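Cyclopropane mycolic acid synthase MmaA2 (Mycobacterium tuberculosis, PDB 1TPY) converts a double bond of mycolic acids into a cis-cyclopropane ring, using a methylene group taken from S-adenosyl-L-methionine. Local coordinates at residues 137-142 with 148-153. Residues are numbered along the deposited sequence; the frame is centred on the assembly and turned at random.
Sequences GAFEHF and ADFFAR. With SAH (S-adenosyl-L-homocysteine), chain C; 16A (cetyl-trimethyl-ammonium), chain D.
Phe142 and Phe150 meet ring to ring where the short helix 139-142 packs against helix 147-157. Phe150 leaves its helix with CG anti to the backbone N (chi1 166°), which carries the ring across to the other segment. From its root outward, Phe150 CB just reaches Phe142 CD1 at 4.2 Å, and CG lies against CE1 and CD1 of that ring. At the ortho positions the two flanks part company: Phe150 CD1 comes within 3.3 Å of Phe142 CE1, which sits over one face near the rim, while Phe150 CD2 lies 3.6 Å from Phe139 CE1. Further out, CE1 stays with Phe142, CE2 with Phe139, and the tip, CZ, again approaches Phe142 CE1. Phe139 turns its edge to the Phe150 face in an offset edge-to-face pair, planes at 72°, and its CE1 also touches Phe151 CZ at 3.7 Å. Flat, rigid and wholly apolar, phenylalanine suits each of these four buried places. Phe142 also joins the cluster to the cofactor product: its CE2 lies 3.6 Å from adenine C5 of S-adenosyl-L-homocysteine, and Ala138, with only a methyl, lets the ribose come close. Through Phe142 the aromatic cluster backs the adenine side of the pocket, joining the turn after strand 132-136 to helix 147-157 in the Rossmann-like fold of S-adenosylmethionine-dependent methyltransferases.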
ATOM      1  N   GLY A 137      -1.530  -1.109   0.220  1.00 22.05           N
ATOM      2  CA  GLY A 137      -0.134  -1.506   0.257  1.00 20.82           C
ATOM      3  C   GLY A 137       0.535  -1.478   1.616  1.00 21.94           C
ATOM      4  O   GLY A 137       1.760  -1.453   1.699  1.00 22.84           O
ATOM      5  N   ALA A 138      -0.252  -1.493   2.684  1.00 20.92           N
ATOM      6  CA  ALA A 138       0.312  -1.477   4.028  1.00 21.26           C
ATOM      7  C   ALA A 138       0.235  -2.859   4.673  1.00 20.35           C
ATOM      8  O   ALA A 138       1.157  -3.283   5.365  1.00 21.39           O
ATOM      9  CB  ALA A 138      -0.427  -0.458   4.893  1.00 18.98           C
ATOM     10  N   PHE A 139      -0.871  -3.549   4.423  1.00 19.96           N
ATOM     11  CA  PHE A 139      -1.142  -4.876   4.974  1.00 21.13           C
ATOM     12  C   PHE A 139       0.024  -5.867   4.871  1.00 22.48           C
ATOM     13  O   PHE A 139       0.285  -6.627   5.806  1.00 21.81           O
ATOM     14  CB  PHE A 139      -2.361  -5.472   4.272  1.00 19.27           C
ATOM     15  CG  PHE A 139      -2.982  -6.633   5.001  1.00 19.59           C
ATOM     16  CD1 PHE A 139      -3.825  -6.415   6.094  1.00 17.81           C
ATOM     17  CD2 PHE A 139      -2.752  -7.940   4.580  1.00 17.64           C
ATOM     18  CE1 PHE A 139      -4.435  -7.485   6.756  1.00 17.85           C
ATOM     19  CE2 PHE A 139      -3.358  -9.023   5.237  1.00 21.05           C
ATOM     20  CZ  PHE A 139      -4.203  -8.795   6.329  1.00 15.20           C
ATOM     21  N   GLU A 140       0.699  -5.861   3.723  1.00 22.37           N
ATOM     22  CA  GLU A 140       1.824  -6.756   3.467  1.00 24.26           C
ATOM     23  C   GLU A 140       2.900  -6.665   4.554  1.00 25.57           C
ATOM     24  O   GLU A 140       3.656  -7.614   4.770  1.00 24.81           O
ATOM     25  CB  GLU A 140       2.442  -6.443   2.098  1.00 24.40           C
ATOM     26  CG  GLU A 140       1.460  -6.504   0.922  1.00 28.36           C
ATOM     27  CD  GLU A 140       0.779  -5.170   0.626  1.00 27.22           C
ATOM     28  OE1 GLU A 140       0.356  -4.481   1.576  1.00 28.43           O
ATOM     29  OE2 GLU A 140       0.659  -4.815  -0.564  1.00 28.90           O
ATOM     30  N   HIS A 141       2.952  -5.524   5.234  1.00 25.20           N
ATOM     31  CA  HIS A 141       3.925  -5.278   6.304  1.00 26.25           C
ATOM     32  C   HIS A 141       3.446  -5.722   7.684  1.00 26.07           C
ATOM     33  O   HIS A 141       4.252  -5.940   8.583  1.00 29.36           O
ATOM     34  CB  HIS A 141       4.250  -3.784   6.391  1.00 23.18           C
ATOM     35  CG  HIS A 141       5.087  -3.272   5.263  1.00 24.30           C
ATOM     36  ND1 HIS A 141       6.420  -3.592   5.121  1.00 23.05           N
ATOM     37  CD2 HIS A 141       4.786  -2.445   4.232  1.00 21.67           C
ATOM     38  CE1 HIS A 141       6.905  -2.983   4.053  1.00 24.99           C
ATOM     39  NE2 HIS A 141       5.935  -2.281   3.496  1.00 23.51           N
ATOM     40  N   PHE A 142       2.136  -5.836   7.853  1.00 25.81           N
ATOM     41  CA  PHE A 142       1.564  -6.203   9.143  1.00 24.99           C
ATOM     42  C   PHE A 142       2.101  -7.478   9.779  1.00 24.61           C
ATOM     43  O   PHE A 142       2.295  -7.530  10.992  1.00 23.62           O
ATOM     44  CB  PHE A 142       0.039  -6.303   9.031  1.00 22.89           C
ATOM     45  CG  PHE A 142      -0.642  -4.994   8.737  1.00 22.21           C
ATOM     46  CD1 PHE A 142      -2.014  -4.951   8.529  1.00 20.31           C
ATOM     47  CD2 PHE A 142       0.087  -3.814   8.629  1.00 20.52           C
ATOM     48  CE1 PHE A 142      -2.655  -3.754   8.213  1.00 21.75           C
ATOM     49  CE2 PHE A 142      -0.547  -2.613   8.314  1.00 21.54           C
ATOM     50  CZ  PHE A 142      -1.924  -2.584   8.104  1.00 18.50           C
ATOM     51  N   ALA A 148      -5.222 -11.137  12.394  1.00 26.17           N
ATOM     52  CA  ALA A 148      -6.403 -11.244  13.251  1.00 26.59           C
ATOM     53  C   ALA A 148      -6.610  -9.983  14.085  1.00 26.65           C
ATOM     54  O   ALA A 148      -7.704  -9.412  14.109  1.00 27.52           O
ATOM     55  CB  ALA A 148      -6.278 -12.465  14.170  1.00 25.39           C
ATOM     56  N   ASP A 149      -5.560  -9.549  14.775  1.00 26.24           N
ATOM     57  CA  ASP A 149      -5.655  -8.345  15.590  1.00 27.11           C
ATOM     58  C   ASP A 149      -5.948  -7.123  14.724  1.00 26.41           C
ATOM     59  O   ASP A 149      -6.695  -6.232  15.139  1.00 25.26           O
ATOM     60  CB  ASP A 149      -4.369  -8.128  16.392  1.00 27.73           C
ATOM     61  CG  ASP A 149      -4.306  -8.994  17.630  1.00 31.92           C
ATOM     62  OD1 ASP A 149      -5.214  -9.831  17.815  1.00 34.78           O
ATOM     63  OD2 ASP A 149      -3.353  -8.844  18.424  1.00 33.58           O
ATOM     64  N   PHE A 150      -5.374  -7.074  13.523  1.00 24.84           N
ATOM     65  CA  PHE A 150      -5.630  -5.932  12.644  1.00 25.13           C
ATOM     66  C   PHE A 150      -7.118  -5.776  12.356  1.00 24.65           C
ATOM     67  O   PHE A 150      -7.687  -4.709  12.564  1.00 25.23           O
ATOM     68  CB  PHE A 150      -4.902  -6.064  11.305  1.00 25.12           C
ATOM     69  CG  PHE A 150      -5.402  -5.095  10.257  1.00 27.38           C
ATOM     70  CD1 PHE A 150      -5.166  -3.729  10.381  1.00 27.39           C
ATOM     71  CD2 PHE A 150      -6.165  -5.546   9.181  1.00 26.39           C
ATOM     72  CE1 PHE A 150      -5.684  -2.823   9.457  1.00 28.21           C
ATOM     73  CE2 PHE A 150      -6.688  -4.652   8.253  1.00 27.51           C
ATOM     74  CZ  PHE A 150      -6.450  -3.288   8.388  1.00 29.90           C
ATOM     75  N   PHE A 151      -7.741  -6.841  11.859  1.00 23.87           N
ATOM     76  CA  PHE A 151      -9.159  -6.799  11.537  1.00 25.82           C
ATOM     77  C   PHE A 151     -10.023  -6.525  12.763  1.00 25.40           C
ATOM     78  O   PHE A 151     -11.011  -5.801  12.678  1.00 27.15           O
ATOM     79  CB  PHE A 151      -9.595  -8.105  10.862  1.00 24.13           C
ATOM     80  CG  PHE A 151      -9.038  -8.278   9.477  1.00 24.17           C
ATOM     81  CD1 PHE A 151      -8.142  -9.307   9.192  1.00 23.04           C
ATOM     82  CD2 PHE A 151      -9.398  -7.404   8.455  1.00 21.74           C
ATOM     83  CE1 PHE A 151      -7.617  -9.459   7.912  1.00 22.39           C
ATOM     84  CE2 PHE A 151      -8.875  -7.549   7.174  1.00 21.49           C
ATOM     85  CZ  PHE A 151      -7.983  -8.578   6.902  1.00 20.15           C
ATOM     86  N   ALA A 152      -9.647  -7.086  13.905  1.00 26.76           N
ATOM     87  CA  ALA A 152     -10.415  -6.865  15.129  1.00 26.70           C
ATOM     88  C   ALA A 152     -10.437  -5.364  15.438  1.00 26.81           C
ATOM     89  O   ALA A 152     -11.481  -4.807  15.786  1.00 27.89           O
ATOM     90  CB  ALA A 152      -9.801  -7.648  16.296  1.00 22.96           C
ATOM     91  N   ARG A 153      -9.284  -4.713  15.294  1.00 25.66           N
ATOM     92  CA  ARG A 153      -9.175  -3.278  15.558  1.00 25.38           C
ATOM     93  C   ARG A 153      -9.988  -2.452  14.560  1.00 25.86           C
ATOM     94  O   ARG A 153     -10.701  -1.519  14.937  1.00 24.54           O
ATOM     95  CB  ARG A 153      -7.711  -2.836  15.494  1.00 24.81           C
ATOM     96  CG  ARG A 153      -7.503  -1.385  15.899  1.00 23.46           C
ATOM     97  CD  ARG A 153      -7.959  -1.162  17.333  1.00 23.99           C
ATOM     98  NE  ARG A 153      -7.193  -1.979  18.265  1.00 24.70           N
ATOM     99  CZ  ARG A 153      -5.943  -1.720  18.630  1.00 25.19           C
ATOM    100  NH1 ARG A 153      -5.310  -0.659  18.150  1.00 25.92           N
ATOM    101  NH2 ARG A 153      -5.315  -2.535  19.459  1.00 25.52           N
TER
HETATM  102  N   SAH C1900      -0.807   3.756   1.209  1.00 15.42           N
HETATM  103  CA  SAH C1900       0.280   4.480   0.548  1.00 19.65           C
HETATM  104  CB  SAH C1900       1.671   3.990   1.024  1.00 17.13           C
HETATM  105  CG  SAH C1900       1.999   2.504   0.872  1.00 18.06           C
HETATM  106  SD  SAH C1900       3.662   2.076   1.454  1.00 24.06           S
HETATM  107  C   SAH C1900       0.178   4.346  -0.972  1.00 19.58           C
HETATM  108  O   SAH C1900      -0.652   3.545  -1.437  1.00 20.69           O
HETATM  109  OXT SAH C1900       0.939   5.031  -1.682  1.00 23.01           O
HETATM  110  C5' SAH C1900       3.310   1.134   2.962  1.00 22.87           C
HETATM  111  C4' SAH C1900       2.769   2.056   4.064  1.00 23.44           C
HETATM  112  O4' SAH C1900       2.147   1.331   5.152  1.00 25.51           O
HETATM  113  C3' SAH C1900       3.842   2.937   4.701  1.00 24.00           C
HETATM  114  O3' SAH C1900       3.316   4.265   4.874  1.00 22.97           O
HETATM  115  C2' SAH C1900       4.111   2.267   6.018  1.00 24.91           C
HETATM  116  O2' SAH C1900       4.683   3.179   6.971  1.00 21.62           O
HETATM  117  C1' SAH C1900       2.745   1.782   6.377  1.00 24.29           C
HETATM  118  N9  SAH C1900       2.708   0.689   7.435  1.00 24.45           N
HETATM  119  C8  SAH C1900       3.330  -0.517   7.507  1.00 22.76           C
HETATM  120  N7  SAH C1900       3.083  -1.235   8.556  1.00 24.00           N
HETATM  121  C5  SAH C1900       2.197  -0.420   9.268  1.00 23.44           C
HETATM  122  C6  SAH C1900       1.516  -0.560  10.508  1.00 22.51           C
HETATM  123  N6  SAH C1900       1.640  -1.637  11.279  1.00 23.08           N
HETATM  124  N1  SAH C1900       0.698   0.468  10.916  1.00 24.24           N
HETATM  125  C2  SAH C1900       0.566   1.569  10.139  1.00 24.75           C
HETATM  126  N3  SAH C1900       1.155   1.814   8.958  1.00 23.42           N
HETATM  127  C4  SAH C1900       1.966   0.762   8.581  1.00 23.47           C
HETATM  128  C1  16A D1901       6.046  -3.176  -5.654  1.00 28.91           C
HETATM  129  C2  16A D1901       6.317  -4.203  -4.556  1.00 29.99           C
HETATM  130  C3  16A D1901       6.024  -5.623  -5.067  1.00 30.46           C
HETATM  131  C4  16A D1901       6.276  -6.745  -4.068  1.00 29.63           C
HETATM  132  C5  16A D1901       5.941  -8.093  -4.727  1.00 28.27           C
HETATM  133  C6  16A D1901       6.143  -9.332  -3.841  1.00 27.62           C
HETATM  134  C7  16A D1901       7.576  -9.681  -3.364  1.00 26.89           C
HETATM  135  C8  16A D1901       7.725 -10.605  -2.131  1.00 27.69           C
HETATM  136  C9  16A D1901       6.919 -10.232  -0.864  1.00 27.18           C
HETATM  137  C10 16A D1901       7.281  -8.890  -0.183  1.00 26.67           C
HETATM  138  C11 16A D1901       6.209  -8.296   0.765  1.00 28.97           C
HETATM  139  C12 16A D1901       6.372  -6.801   1.083  1.00 31.66           C
HETATM  140  C13 16A D1901       5.411  -5.930   0.266  1.00 33.07           C
HETATM  141  C14 16A D1901       5.650  -4.444   0.522  1.00 35.34           C
HETATM  142  C15 16A D1901       4.839  -3.667  -0.530  1.00 36.54           C
HETATM  143  C16 16A D1901       5.186  -2.171  -0.390  1.00 37.00           C
HETATM  144  N1  16A D1901       4.661  -1.021  -1.246  1.00 37.05           N
HETATM  145  C17 16A D1901       5.018   0.271  -1.163  1.00 37.68           C
HETATM  146  C18 16A D1901       4.825  -1.331  -2.718  1.00 36.84           C
HETATM  147  C19 16A D1901       3.165  -0.921  -1.046  1.00 36.17           C